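Local coordinates for protein 1-deoxy-D-xylulose 5-phosphate reductoisomerase (Moraxella catarrhalis, PDB 4ZQG) that binds magnesium, nicotinamide-adenine-dinucleotide and the inhibitor fosmidomycin, and probably converts 1-deoxy-D-xylulose 5-phosphate into 2-C-methyl-D-erythritol 4-phosphate in the MEP pathway, at residues L132-D137 / A335-N340; Q162-A167 / S262-V267; K184-A189 / Q251-P256; K371-D376 / L392-K397. All blocks are in the same frame, centred on the assembly; numbering follows the deposited sequence. Where two conformers were deposited one is given.

Interaction 1: residues L132-D137 / A335-N340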
loop_
_atom_site.group_PDB
_atom_site.type_symbol
_atom_site.label_atom_id
_atom_site.label_comp_id
_atom_site.label_asym_id
_atom_site.label_seq_id
_atom_site.Cartn_x
_atom_site.Cartn_y
_atom_site.Cartn_z
ATOM N N LEU A 132 10.338 -15.223 -17.537
ATOM C CA LEU A 132 9.619 -14.129 -18.135
ATOM C C LEU A 132 10.544 -13.197 -18.947
ATOM O O LEU A 132 10.139 -12.732 -20.012
ATOM C CB LEU A 132 8.841 -13.373 -17.045
ATOM C CG LEU A 132 7.311 -13.496 -17.070
ATOM C CD1 LEU A 132 6.722 -14.809 -17.536
ATOM C CD2 LEU A 132 6.804 -13.216 -15.687
ATOM N N VAL A 133 11.768 -12.957 -18.489
ATOM C CA VAL A 133 12.730 -12.168 -19.244
ATOM C C VAL A 133 13.013 -12.801 -20.595
ATOM O O VAL A 133 13.305 -12.118 -21.563
ATOM C CB VAL A 133 14.074 -12.069 -18.515
ATOM C CG1 VAL A 133 15.142 -11.447 -19.377
ATOM C CG2 VAL A 133 13.954 -11.285 -17.231
ATOM N N MET A 134 12.955 -14.128 -20.667
ATOM C CA MET A 134 13.267 -14.846 -21.912
ATOM C C MET A 134 12.090 -15.276 -22.751
ATOM O O MET A 134 12.236 -15.423 -23.949
ATOM C CB MET A 134 14.112 -16.064 -21.592
ATOM C CG MET A 134 15.420 -15.613 -21.016
ATOM S SD MET A 134 16.708 -16.760 -21.401
ATOM C CE MET A 134 15.936 -18.199 -20.700
ATOM N N ALA A 135 10.935 -15.478 -22.150
ATOM C CA ALA A 135 9.821 -16.016 -22.884
ATOM C C ALA A 135 8.520 -15.422 -22.404
ATOM O O ALA A 135 7.479 -16.083 -22.415
ATOM C CB ALA A 135 9.809 -17.523 -22.740
ATOM N N GLY A 136 8.589 -14.162 -22.009
ATOM C CA GLY A 136 7.448 -13.478 -21.457
ATOM C C GLY A 136 6.220 -13.591 -22.338
ATOM O O GLY A 136 5.183 -14.052 -21.870
ATOM N N ASP A 137 6.323 -13.216 -23.613
ATOM C CA ASP A 137 5.126 -13.221 -24.452
ATOM C C ASP A 137 4.594 -14.619 -24.502
ATOM O O ASP A 137 3.397 -14.835 -24.376
ATOM C CB ASP A 137 5.389 -12.763 -25.895
ATOM C CG ASP A 137 6.082 -11.417 -25.976
ATOM O OD1 ASP A 137 5.444 -10.355 -25.686
ATOM O OD2 ASP A 137 7.281 -11.450 -26.351
ATOM N N ALA A 335 16.433 -9.146 -27.533
ATOM C CA ALA A 335 17.482 -8.430 -26.800
ATOM C C ALA A 335 17.486 -8.774 -25.339
ATOM O O ALA A 335 18.486 -8.587 -24.672
ATOM C CB ALA A 335 17.316 -6.939 -26.950
ATOM N N CYS A 336 16.341 -9.196 -24.833
ATOM C CA CYS A 336 16.218 -9.600 -23.432
ATOM C C CYS A 336 16.898 -10.924 -23.146
ATOM O O CYS A 336 17.489 -11.109 -22.079
ATOM C CB CYS A 336 14.757 -9.645 -23.021
ATOM S SG CYS A 336 14.109 -7.966 -22.912
ATOM N N ILE A 337 16.830 -11.811 -24.137
ATOM C CA ILE A 337 17.558 -13.058 -24.157
ATOM C C ILE A 337 19.043 -12.779 -24.261
ATOM O O ILE A 337 19.825 -13.202 -23.428
ATOM C CB ILE A 337 17.059 -13.931 -25.300
ATOM C CG1 ILE A 337 15.659 -14.394 -24.950
ATOM C CG2 ILE A 337 18.012 -15.106 -25.547
ATOM C CD1 ILE A 337 14.915 -14.990 -26.109
ATOM N N ALA A 338 19.440 -12.031 -25.268
ATOM C CA ALA A 338 20.819 -11.601 -25.329
ATOM C C ALA A 338 21.193 -11.115 -23.949
ATOM O O ALA A 338 22.201 -11.515 -23.434
ATOM C CB ALA A 338 21.007 -10.496 -26.360
ATOM N N LEU A 339 20.354 -10.281 -23.342
ATOM C CA LEU A 339 20.676 -9.672 -22.049
ATOM C C LEU A 339 20.853 -10.697 -20.937
ATOM O O LEU A 339 21.865 -10.701 -20.251
ATOM C CB LEU A 339 19.590 -8.695 -21.591
ATOM C CG LEU A 339 19.824 -8.025 -20.223
ATOM C CD1 LEU A 339 20.510 -6.674 -20.377
ATOM C CD2 LEU A 339 18.522 -7.881 -19.456
ATOM N N ASN A 340 19.831 -11.512 -20.750
ATOM C CA ASN A 340 19.794 -12.435 -19.649
ATOM C C ASN A 340 20.875 -13.522 -19.719
ATOM O O ASN A 340 21.608 -13.743 -18.745
ATOM C CB ASN A 340 18.461 -13.133 -19.579
ATOM C CG ASN A 340 18.444 -14.147 -18.477
ATOM O OD1 ASN A 340 18.781 -13.814 -17.329
ATOM N ND2 ASN A 340 18.154 -15.404 -18.817
#
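Val133 and Met134 pack against Cys336, Ile337 and Asn340 in a buried helix-helix contact that ties the Rossmann-type domain to the helical C-terminal domain. Helix 130-146 links strands 123-126 and 149-152 of the parallel sheet, and helix 333-351 runs against it almost antiparallel, the two short segments making an angle of 159° with their axes 8.3 Å apart at closest approach. Modest side chains allow such closeness: Cys336 CB lies 3.2 Å from the backbone oxygen Val133 O. With CG1 anti to the backbone N (chi1 171°), Val133 sets that methyl against Asn340 CB at 3.7 Å, and the branched, rigid valine fills its place without extra length. One residue on, Ile337 crosses Met134 at about a right angle. Its slim terminal methyl CD1 reaches back to Met134 O at 3.5 Å, while Ile337 CG1 lies 4.1 Å from Met134 CB. The flexible Met134 chain, bent at its last torsion, passes across the Asn340 amide, and Asn340 ND2 gives Met134 SD a weak N-H...S hydrogen bond of 3.3 Å. Helix 230-243 covers one part of the contact through Leu234 and Ile237, and helix 387-409 another through Ile391 and Met394. The stronger partner of Asn340 ND2 is Glu344 OE2, further along its own helix. The joint therefore rests mainly on apolar packing, with a buried amide held chiefly by a carboxylate and the polarisable methionine sulfur serving as a soft second acceptor.

Interaction 2: residues Q162-A167 / S262-V267; sequences QCLPAA and SLVEYV
Tyr266 and Val264 carry the strand side of this contact, meeting the turn Cys163-Leu164-Pro165, and its firmest point is polar. Tyr266 OH donates a hydrogen bond of 2.7 Å to Cys163 O, approaching in the plane of that carbonyl with a C=O...O angle of 146°. The carbonyl in turn sits at the ring edge of the tyrosine, in the ring plane. Cys163 is the first residue to leave helical geometry after helix 155-162; its carbonyl lies just past the end of that helix, where a tyrosine hydroxyl from the sheet, on a long, flat side chain, can serve as its partner. Beside this bond the packing is apolar: Cys163 CB rests 3.9 Å from Val264 CG2. The valine uses both branches, because CG1, anti to the backbone N (chi1 176°), touches Leu164 CD2 at 4.2 Å, the two side chains crossing at about a right angle. The contact thus fixes a tight helix-to-helix turn against strand 260-266, an inner strand of the mixed sheet between strands 182-189 and 271-275; the first of the two helices carries the magnesium ligand Glu156. Toward solvent the fit is sparser. Partly exposed Pro165, at the N-cap position before helix 166-170, brings a compact ring that meets the tyrosine tip to tip, with Pro165 CD 3.5 Å from Tyr266 OH and near the ring plane, and it also leans on Tyr180. The Tyr266 ring makes a cation-pi contact with Arg293 of the second subunit, while Gln162 NE2 bonds to Ser270 OG of that same subunit.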
loop_
_atom_site.group_PDB
_atom_site.type_symbol
_atom_site.label_atom_id
_atom_site.label_comp_id
_atom_site.label_asym_id
_atom_site.label_seq_id
_atom_site.Cartn_x
_atom_site.Cartn_y
_atom_site.Cartn_z
ATOM N N GLN A 162 0.051 -6.922 -4.767
ATOM C CA GLN A 162 -0.737 -6.624 -3.598
ATOM C C GLN A 162 -1.321 -5.213 -3.621
ATOM O O GLN A 162 -2.371 -4.966 -3.032
ATOM C CB GLN A 162 0.120 -6.750 -2.338
ATOM C CG GLN A 162 0.452 -8.178 -1.895
ATOM C CD GLN A 162 0.892 -8.218 -0.460
ATOM O OE1 GLN A 162 0.172 -7.785 0.428
ATOM N NE2 GLN A 162 2.068 -8.738 -0.226
ATOM N N CYS A 163 -0.628 -4.300 -4.292
ATOM C CA CYS A 163 -1.037 -2.930 -4.378
ATOM C C CYS A 163 -1.908 -2.566 -5.623
ATOM O O CYS A 163 -2.103 -1.383 -5.925
ATOM C CB CYS A 163 0.214 -2.073 -4.315
ATOM S SG CYS A 163 0.897 -2.050 -2.632
ATOM N N LEU A 164 -2.470 -3.575 -6.299
ATOM C CA LEU A 164 -3.224 -3.393 -7.535
ATOM C C LEU A 164 -4.678 -3.783 -7.304
ATOM O O LEU A 164 -4.983 -4.609 -6.455
ATOM C CB LEU A 164 -2.589 -4.214 -8.665
ATOM C CG LEU A 164 -1.378 -3.595 -9.374
ATOM C CD1 LEU A 164 -0.726 -4.515 -10.382
ATOM C CD2 LEU A 164 -1.796 -2.333 -10.136
ATOM N N PRO A 165 -5.611 -3.165 -8.026
ATOM C CA PRO A 165 -6.981 -3.525 -7.697
ATOM C C PRO A 165 -7.245 -4.969 -8.101
ATOM O O PRO A 165 -6.499 -5.516 -8.907
ATOM C CB PRO A 165 -7.826 -2.552 -8.527
ATOM C CG PRO A 165 -6.910 -1.540 -9.076
ATOM C CD PRO A 165 -5.517 -2.035 -8.975
ATOM N N ALA A 166 -8.313 -5.560 -7.583
ATOM C CA ALA A 166 -8.605 -6.980 -7.824
ATOM C C ALA A 166 -8.682 -7.356 -9.296
ATOM O O ALA A 166 -7.981 -8.274 -9.763
ATOM C CB ALA A 166 -9.902 -7.358 -7.161
ATOM N N ALA A 167 -9.527 -6.640 -10.028
ATOM C CA ALA A 167 -9.694 -6.843 -11.461
ATOM C C ALA A 167 -8.379 -6.943 -12.252
ATOM O O ALA A 167 -8.290 -7.728 -13.225
ATOM C CB ALA A 167 -10.564 -5.747 -12.012
ATOM N N SER A 262 8.148 -1.944 -3.127
ATOM C CA SER A 262 7.820 -1.349 -4.422
ATOM C C SER A 262 6.557 -0.560 -4.222
ATOM O O SER A 262 5.949 -0.651 -3.146
ATOM C CB SER A 262 7.667 -2.378 -5.557
ATOM O OG SER A 262 8.928 -2.585 -6.150
ATOM N N LEU A 263 6.207 0.250 -5.232
ATOM C CA LEU A 263 5.012 1.070 -5.161
ATOM C C LEU A 263 4.237 1.096 -6.470
ATOM O O LEU A 263 4.777 0.812 -7.551
ATOM C CB LEU A 263 5.347 2.495 -4.699
ATOM C CG LEU A 263 6.413 2.651 -3.608
ATOM C CD1 LEU A 263 7.783 2.780 -4.218
ATOM C CD2 LEU A 263 6.153 3.874 -2.763
ATOM N N VAL A 264 2.955 1.397 -6.347
ATOM C CA VAL A 264 2.118 1.692 -7.458
ATOM C C VAL A 264 1.567 3.091 -7.299
ATOM O O VAL A 264 0.841 3.376 -6.364
ATOM C CB VAL A 264 0.964 0.724 -7.520
ATOM C CG1 VAL A 264 0.030 1.110 -8.631
ATOM C CG2 VAL A 264 1.509 -0.676 -7.759
ATOM N N GLU A 265 1.932 3.956 -8.242
ATOM C CA GLU A 265 1.474 5.332 -8.309
ATOM C C GLU A 265 0.205 5.468 -9.111
ATOM O O GLU A 265 0.173 5.055 -10.244
ATOM C CB GLU A 265 2.543 6.171 -8.976
ATOM C CG GLU A 265 2.122 7.603 -9.198
ATOM C CD GLU A 265 3.241 8.489 -9.643
ATOM O OE1 GLU A 265 4.329 7.993 -10.053
ATOM O OE2 GLU A 265 2.986 9.714 -9.609
ATOM N N TYR A 266 -0.821 6.060 -8.495
ATOM C CA TYR A 266 -2.115 6.360 -9.109
ATOM C C TYR A 266 -2.272 7.850 -9.515
ATOM O O TYR A 266 -1.531 8.728 -9.074
ATOM C CB TYR A 266 -3.241 5.972 -8.152
ATOM C CG TYR A 266 -3.353 4.474 -7.912
ATOM C CD1 TYR A 266 -4.305 3.715 -8.584
ATOM C CD2 TYR A 266 -2.519 3.825 -7.021
ATOM C CE1 TYR A 266 -4.428 2.375 -8.371
ATOM C CE2 TYR A 266 -2.624 2.475 -6.809
ATOM C CZ TYR A 266 -3.570 1.738 -7.488
ATOM O OH TYR A 266 -3.678 0.363 -7.292
ATOM N N VAL A 267 -3.269 8.114 -10.355
ATOM C CA VAL A 267 -3.438 9.423 -10.972
ATOM C C VAL A 267 -3.853 10.520 -10.026
ATOM O O VAL A 267 -3.563 11.673 -10.299
ATOM C CB VAL A 267 -4.422 9.392 -12.162
ATOM C CG1 VAL A 267 -3.786 8.631 -13.319
ATOM C CG2 VAL A 267 -5.739 8.750 -11.770
#

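Interaction 3: residues K184-A189 / Q251-P256; sequences KLWLTA and QVVIHP
Leu185, Leu187 and Ala189 alternate with Gln251, Val253 and His255 in the backbone bonding of two parallel strands. Gln251 N donates to Leu185 O at 2.9 Å and Leu187 N to Gln251 O at 2.8 Å; Val253, Ala189 and His255 continue the pattern, ending with His255 N on Ala189 O at 2.7 Å in an almost straight bond (177°). Between these bonds, CA-H...O contacts such as Val252 CA to Leu187 O at 3.3 Å add a little. An aromatic contact lies on the face of Trp186 and Gln251: Gln251 CB stands over the six-membered ring of Trp186, 4.0 Å from its centroid, a CH-pi arrangement, while Trp186 NE1 is bonded to Glu265. Apolar pairs do the rest. Thr188 CG2 lies beside Val253 CG1 at 3.9 Å, leaving the threonine hydroxyl to bond Val260 O. On the other face, packed by helix 230-243, small Ala189 lets Ile254 CD1 fold in to 3.7 Å from Ala189 CB, and Leu187 and Val252 flank them. Parallel neighbours joined by a helical connection, whose last helix 230-243 packs on the sheet through Lys232, form a beta-alpha-beta crossover, here placing Ala189 against the bound fosmidomycin, with that helix supplying the magnesium ligand Glu235.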
loop_
_atom_site.group_PDB
_atom_site.type_symbol
_atom_site.label_atom_id
_atom_site.label_comp_id
_atom_site.label_asym_id
_atom_site.label_seq_id
_atom_site.Cartn_x
_atom_site.Cartn_y
_atom_site.Cartn_z
ATOM N N LYS A 184 2.017 4.721 -12.964
ATOM C CA LYS A 184 3.257 4.013 -13.188
ATOM C C LYS A 184 3.623 3.119 -12.022
ATOM O O LYS A 184 3.030 3.229 -10.952
ATOM C CB LYS A 184 4.355 5.016 -13.486
ATOM C CG LYS A 184 4.724 5.956 -12.367
ATOM C CD LYS A 184 6.052 6.636 -12.707
ATOM C CE LYS A 184 5.865 7.769 -13.735
ATOM N NZ LYS A 184 5.928 9.063 -13.026
ATOM N N LEU A 185 4.583 2.211 -12.242
ATOM C CA LEU A 185 5.026 1.266 -11.192
ATOM C C LEU A 185 6.408 1.669 -10.754
ATOM O O LEU A 185 7.203 2.078 -11.577
ATOM C CB LEU A 185 5.042 -0.159 -11.715
ATOM C CG LEU A 185 3.760 -0.662 -12.374
ATOM C CD1 LEU A 185 3.903 -2.111 -12.779
ATOM C CD2 LEU A 185 2.567 -0.520 -11.448
ATOM N N TRP A 186 6.684 1.607 -9.463
ATOM C CA TRP A 186 8.000 1.960 -8.954
ATOM C C TRP A 186 8.637 0.700 -8.354
ATOM O O TRP A 186 8.056 0.099 -7.428
ATOM C CB TRP A 186 7.871 3.019 -7.884
ATOM C CG TRP A 186 7.556 4.316 -8.441
ATOM C CD1 TRP A 186 6.317 4.795 -8.776
ATOM C CD2 TRP A 186 8.485 5.339 -8.800
ATOM N NE1 TRP A 186 6.436 6.034 -9.305
ATOM C CE2 TRP A 186 7.748 6.407 -9.301
ATOM C CE3 TRP A 186 9.873 5.466 -8.706
ATOM C CZ2 TRP A 186 8.333 7.567 -9.733
ATOM C CZ3 TRP A 186 10.454 6.653 -9.126
ATOM C CH2 TRP A 186 9.684 7.677 -9.630
ATOM N N LEU A 187 9.776 0.276 -8.900
ATOM C CA LEU A 187 10.544 -0.854 -8.347
ATOM C C LEU A 187 11.584 -0.328 -7.396
ATOM O O LEU A 187 12.396 0.488 -7.779
ATOM C CB LEU A 187 11.247 -1.660 -9.448
ATOM C CG LEU A 187 10.363 -2.498 -10.348
ATOM C CD1 LEU A 187 11.109 -2.901 -11.586
ATOM C CD2 LEU A 187 9.878 -3.694 -9.608
ATOM N N THR A 188 11.554 -0.790 -6.156
ATOM C CA THR A 188 12.600 -0.462 -5.172
ATOM C C THR A 188 13.844 -1.365 -5.399
ATOM O O THR A 188 13.716 -2.499 -5.783
ATOM C CB THR A 188 12.035 -0.629 -3.741
ATOM O OG1 THR A 188 11.102 -1.740 -3.727
ATOM C CG2 THR A 188 11.277 0.595 -3.354
ATOM N N ALA A 189 15.027 -0.839 -5.139
ATOM C CA ALA A 189 16.260 -1.548 -5.308
ATOM C C ALA A 189 17.161 -1.245 -4.125
ATOM O O ALA A 189 17.341 -0.052 -3.773
ATOM C CB ALA A 189 16.944 -1.056 -6.559
ATOM N N GLN A 251 9.495 2.647 -13.271
ATOM C CA GLN A 251 10.696 3.372 -12.885
ATOM C C GLN A 251 11.320 2.718 -11.671
ATOM O O GLN A 251 10.692 1.892 -11.029
ATOM C CB GLN A 251 10.363 4.839 -12.613
ATOM C CG GLN A 251 9.823 5.556 -13.852
ATOM C CD GLN A 251 10.683 5.377 -15.094
ATOM O OE1 GLN A 251 11.858 5.736 -15.100
ATOM N NE2 GLN A 251 10.088 4.841 -16.160
ATOM N N VAL A 252 12.555 3.097 -11.365
ATOM C CA VAL A 252 13.317 2.453 -10.327
ATOM C C VAL A 252 13.829 3.476 -9.387
ATOM O O VAL A 252 14.387 4.490 -9.820
ATOM C CB VAL A 252 14.536 1.730 -10.939
ATOM C CG1 VAL A 252 15.559 1.313 -9.874
ATOM C CG2 VAL A 252 14.067 0.558 -11.769
ATOM N N VAL A 253 13.646 3.195 -8.101
ATOM C CA VAL A 253 14.176 4.009 -7.026
ATOM C C VAL A 253 15.101 3.155 -6.136
ATOM O O VAL A 253 14.758 2.040 -5.763
ATOM C CB VAL A 253 13.020 4.679 -6.203
ATOM C CG1 VAL A 253 12.076 3.662 -5.576
ATOM C CG2 VAL A 253 13.568 5.608 -5.136
ATOM N N ILE A 254 16.264 3.700 -5.801
ATOM C CA ILE A 254 17.121 3.095 -4.815
ATOM C C ILE A 254 16.601 3.336 -3.390
ATOM O O ILE A 254 16.373 4.467 -2.969
ATOM C CB ILE A 254 18.561 3.647 -4.896
ATOM C CG1 ILE A 254 19.205 3.393 -6.264
ATOM C CG2 ILE A 254 19.421 3.070 -3.797
ATOM C CD1 ILE A 254 18.719 2.180 -7.049
ATOM N N HIS A 255 16.540 2.248 -2.632
ATOM C CA HIS A 255 16.046 2.222 -1.266
ATOM C C HIS A 255 16.878 1.215 -0.520
ATOM O O HIS A 255 16.572 0.032 -0.607
ATOM C CB HIS A 255 14.590 1.766 -1.284
ATOM C CG HIS A 255 14.017 1.590 0.073
ATOM N ND1 HIS A 255 14.248 2.494 1.085
ATOM C CD2 HIS A 255 13.225 0.631 0.592
ATOM C CE1 HIS A 255 13.627 2.091 2.173
ATOM N NE2 HIS A 255 13.009 0.960 1.899
ATOM N N PRO A 256 17.931 1.650 0.194
ATOM C CA PRO A 256 18.878 0.700 0.840
ATOM C C PRO A 256 18.353 -0.134 2.000
ATOM O O PRO A 256 18.870 -1.208 2.248
ATOM C CB PRO A 256 20.028 1.575 1.339
ATOM C CG PRO A 256 19.746 2.952 0.882
ATOM C CD PRO A 256 18.372 3.037 0.300
#

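Interaction 4: residues K371-D376 / L392-K397; sequences KTIAQD and LTMDKK
Thr372 meets the outstretched side chain of Lys397 on the long helix 387-409, and the contact runs from there to Asp376. The backbone oxygen Thr372 O accepts a hydrogen bond of 3.0 Å from Lys397 NZ, which stands 34° from the plane of the carbonyl. The threonine methyl adds an apolar touch, Thr372 CG2 lying 3.4 Å from Lys397 CE where the two side chains cross at about a right angle. Lysine suits this place because its chain, with CG anti to the backbone N (chi1 -175°) and extended beyond, spans the gap between two backbones more than 7 Å apart and still delivers a charge. Ile373 makes its contact through the CG2 branch: Ile373 CG2 meets the terminal methyl Met394 CE at 3.5 Å, the flexible methionine crossing the stiff isoleucine at about a right angle. Both residues also rest on Ala338 of helix 333-351, so the short helix 371-374 and helix 387-409 are packed together over a third helix in the C-terminal helical domain of the reductoisomerase. Near the surface, at the end of the segment, Asp376 does double duty. Asp376 CB touches Met394 SD at 3.5 Å, the side chains sliding past each other in opposite directions. Its carboxylate reaches Lys397 tip to tip, with Asp376 OD2 and Lys397 NZ 3.0 Å apart in a salt bridge, the ammonium on the syn side and 26° out of the carboxylate plane. So close a carboxylate probably favours the charged form of the lysine.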
loop_
_atom_site.group_PDB
_atom_site.type_symbol
_atom_site.label_atom_id
_atom_site.label_comp_id
_atom_site.label_asym_id
_atom_site.label_seq_id
_atom_site.Cartn_x
_atom_site.Cartn_y
_atom_site.Cartn_z
ATOM N N LYS A 371 26.551 -7.755 -33.941
ATOM C CA LYS A 371 25.757 -7.875 -35.169
ATOM C C LYS A 371 25.167 -9.276 -35.349
ATOM O O LYS A 371 24.048 -9.426 -35.845
ATOM C CB LYS A 371 26.567 -7.459 -36.396
ATOM C CG LYS A 371 26.905 -5.972 -36.422
ATOM N N THR A 372 25.891 -10.291 -34.906
ATOM C CA THR A 372 25.413 -11.676 -35.021
ATOM C C THR A 372 24.262 -11.978 -34.067
ATOM O O THR A 372 23.370 -12.771 -34.373
ATOM C CB THR A 372 26.580 -12.661 -34.828
ATOM O OG1 THR A 372 27.625 -12.262 -35.712
ATOM C CG2 THR A 372 26.181 -14.088 -35.153
ATOM N N ILE A 373 24.274 -11.345 -32.913
ATOM C CA ILE A 373 23.161 -11.476 -32.008
ATOM C C ILE A 373 21.977 -10.659 -32.569
ATOM O O ILE A 373 20.873 -11.175 -32.736
ATOM C CB ILE A 373 23.593 -11.067 -30.579
ATOM C CG1 ILE A 373 24.452 -12.191 -29.998
ATOM C CG2 ILE A 373 22.396 -10.809 -29.676
ATOM C CD1 ILE A 373 25.350 -11.786 -28.850
ATOM N N ALA A 374 22.232 -9.407 -32.926
ATOM C CA ALA A 374 21.160 -8.531 -33.426
ATOM C C ALA A 374 20.332 -9.063 -34.619
ATOM O O ALA A 374 19.188 -8.637 -34.809
ATOM C CB ALA A 374 21.715 -7.148 -33.735
ATOM N N GLN A 375 20.877 -9.985 -35.409
ATOM C CA GLN A 375 20.085 -10.590 -36.491
ATOM C C GLN A 375 18.779 -11.198 -36.004
ATOM O O GLN A 375 17.817 -11.254 -36.767
ATOM C CB GLN A 375 20.829 -11.683 -37.284
ATOM C CG GLN A 375 22.352 -11.656 -37.246
ATOM C CD GLN A 375 23.056 -12.773 -38.051
ATOM O OE1 GLN A 375 23.853 -12.496 -38.947
ATOM N NE2 GLN A 375 22.786 -14.020 -37.715
ATOM N N ASP A 376 18.755 -11.691 -34.768
ATOM C CA ASP A 376 17.620 -12.495 -34.298
ATOM C C ASP A 376 16.630 -11.664 -33.491
ATOM O O ASP A 376 15.555 -12.148 -33.103
ATOM C CB ASP A 376 18.112 -13.707 -33.489
ATOM C CG ASP A 376 18.951 -14.673 -34.318
ATOM O OD1 ASP A 376 18.536 -15.049 -35.434
ATOM O OD2 ASP A 376 20.037 -15.081 -33.850
ATOM N N LEU A 392 15.422 -21.056 -27.285
ATOM C CA LEU A 392 16.563 -21.909 -26.901
ATOM C C LEU A 392 17.745 -21.795 -27.864
ATOM O O LEU A 392 18.890 -21.745 -27.431
ATOM C CB LEU A 392 16.118 -23.361 -26.784
ATOM C CG LEU A 392 15.067 -23.619 -25.698
ATOM C CD1 LEU A 392 14.548 -25.036 -25.841
ATOM C CD2 LEU A 392 15.602 -23.381 -24.288
ATOM N N THR A 393 17.474 -21.710 -29.162
ATOM C CA THR A 393 18.544 -21.527 -30.152
ATOM C C THR A 393 19.330 -20.242 -29.915
ATOM O O THR A 393 20.550 -20.215 -30.055
ATOM C CB THR A 393 17.946 -21.531 -31.562
ATOM O OG1 THR A 393 17.267 -22.770 -31.756
ATOM C CG2 THR A 393 19.010 -21.365 -32.630
ATOM N N MET A 394 18.632 -19.175 -29.538
ATOM C CA MET A 394 19.284 -17.898 -29.304
ATOM C C MET A 394 20.026 -17.939 -28.012
ATOM O O MET A 394 21.110 -17.379 -27.885
ATOM C CB MET A 394 18.268 -16.763 -29.241
ATOM C CG MET A 394 18.900 -15.434 -28.831
ATOM S SD MET A 394 19.182 -14.367 -30.220
ATOM C CE MET A 394 19.527 -12.848 -29.380
ATOM N N ASP A 395 19.417 -18.575 -27.027
ATOM C CA ASP A 395 20.131 -18.911 -25.823
ATOM C C ASP A 395 21.488 -19.556 -26.159
ATOM O O ASP A 395 22.523 -19.005 -25.792
ATOM C CB ASP A 395 19.276 -19.831 -24.958
ATOM C CG ASP A 395 19.922 -20.136 -23.621
ATOM O OD1 ASP A 395 20.339 -19.174 -22.933
ATOM O OD2 ASP A 395 20.033 -21.348 -23.299
ATOM N N LYS A 396 21.486 -20.681 -26.888
ATOM C CA LYS A 396 22.763 -21.422 -27.196
ATOM C C LYS A 396 23.727 -20.474 -27.886
ATOM O O LYS A 396 24.914 -20.423 -27.578
ATOM C CB LYS A 396 22.552 -22.675 -28.077
ATOM C CG LYS A 396 22.022 -23.921 -27.371
ATOM N N LYS A 397 23.172 -19.671 -28.778
ATOM C CA LYS A 397 23.967 -18.734 -29.529
ATOM C C LYS A 397 24.614 -17.652 -28.669
ATOM O O LYS A 397 25.812 -17.397 -28.773
ATOM C CB LYS A 397 23.111 -18.105 -30.608
ATOM C CG LYS A 397 23.886 -17.197 -31.543
ATOM C CD LYS A 397 23.018 -16.906 -32.743
ATOM C CE LYS A 397 23.655 -15.872 -33.644
ATOM N NZ LYS A 397 22.820 -15.664 -34.856
#

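The four contacts form two touching pairs. Interactions 1 and 4, with centres 12 Å apart, share a layer of the C-terminal domain: Ile337 CG2 of the first lies 3.4 Å from Met394 CG of the second. Interactions 2 and 3 share the mixed sheet, where Leu263 O and Trp186 N are 2.8 Å apart, a probable hydrogen bond between neighbouring strands, and both touch the second subunit. Between the pairs, interactions 1 and 3 come within about 11 Å at their nearest atoms. The cofactor lies near interaction 1, the Asn340 side chain being about 8 Å from NAD, while the Ala189 side chain of interaction 3 is about 5 Å from fosmidomycin.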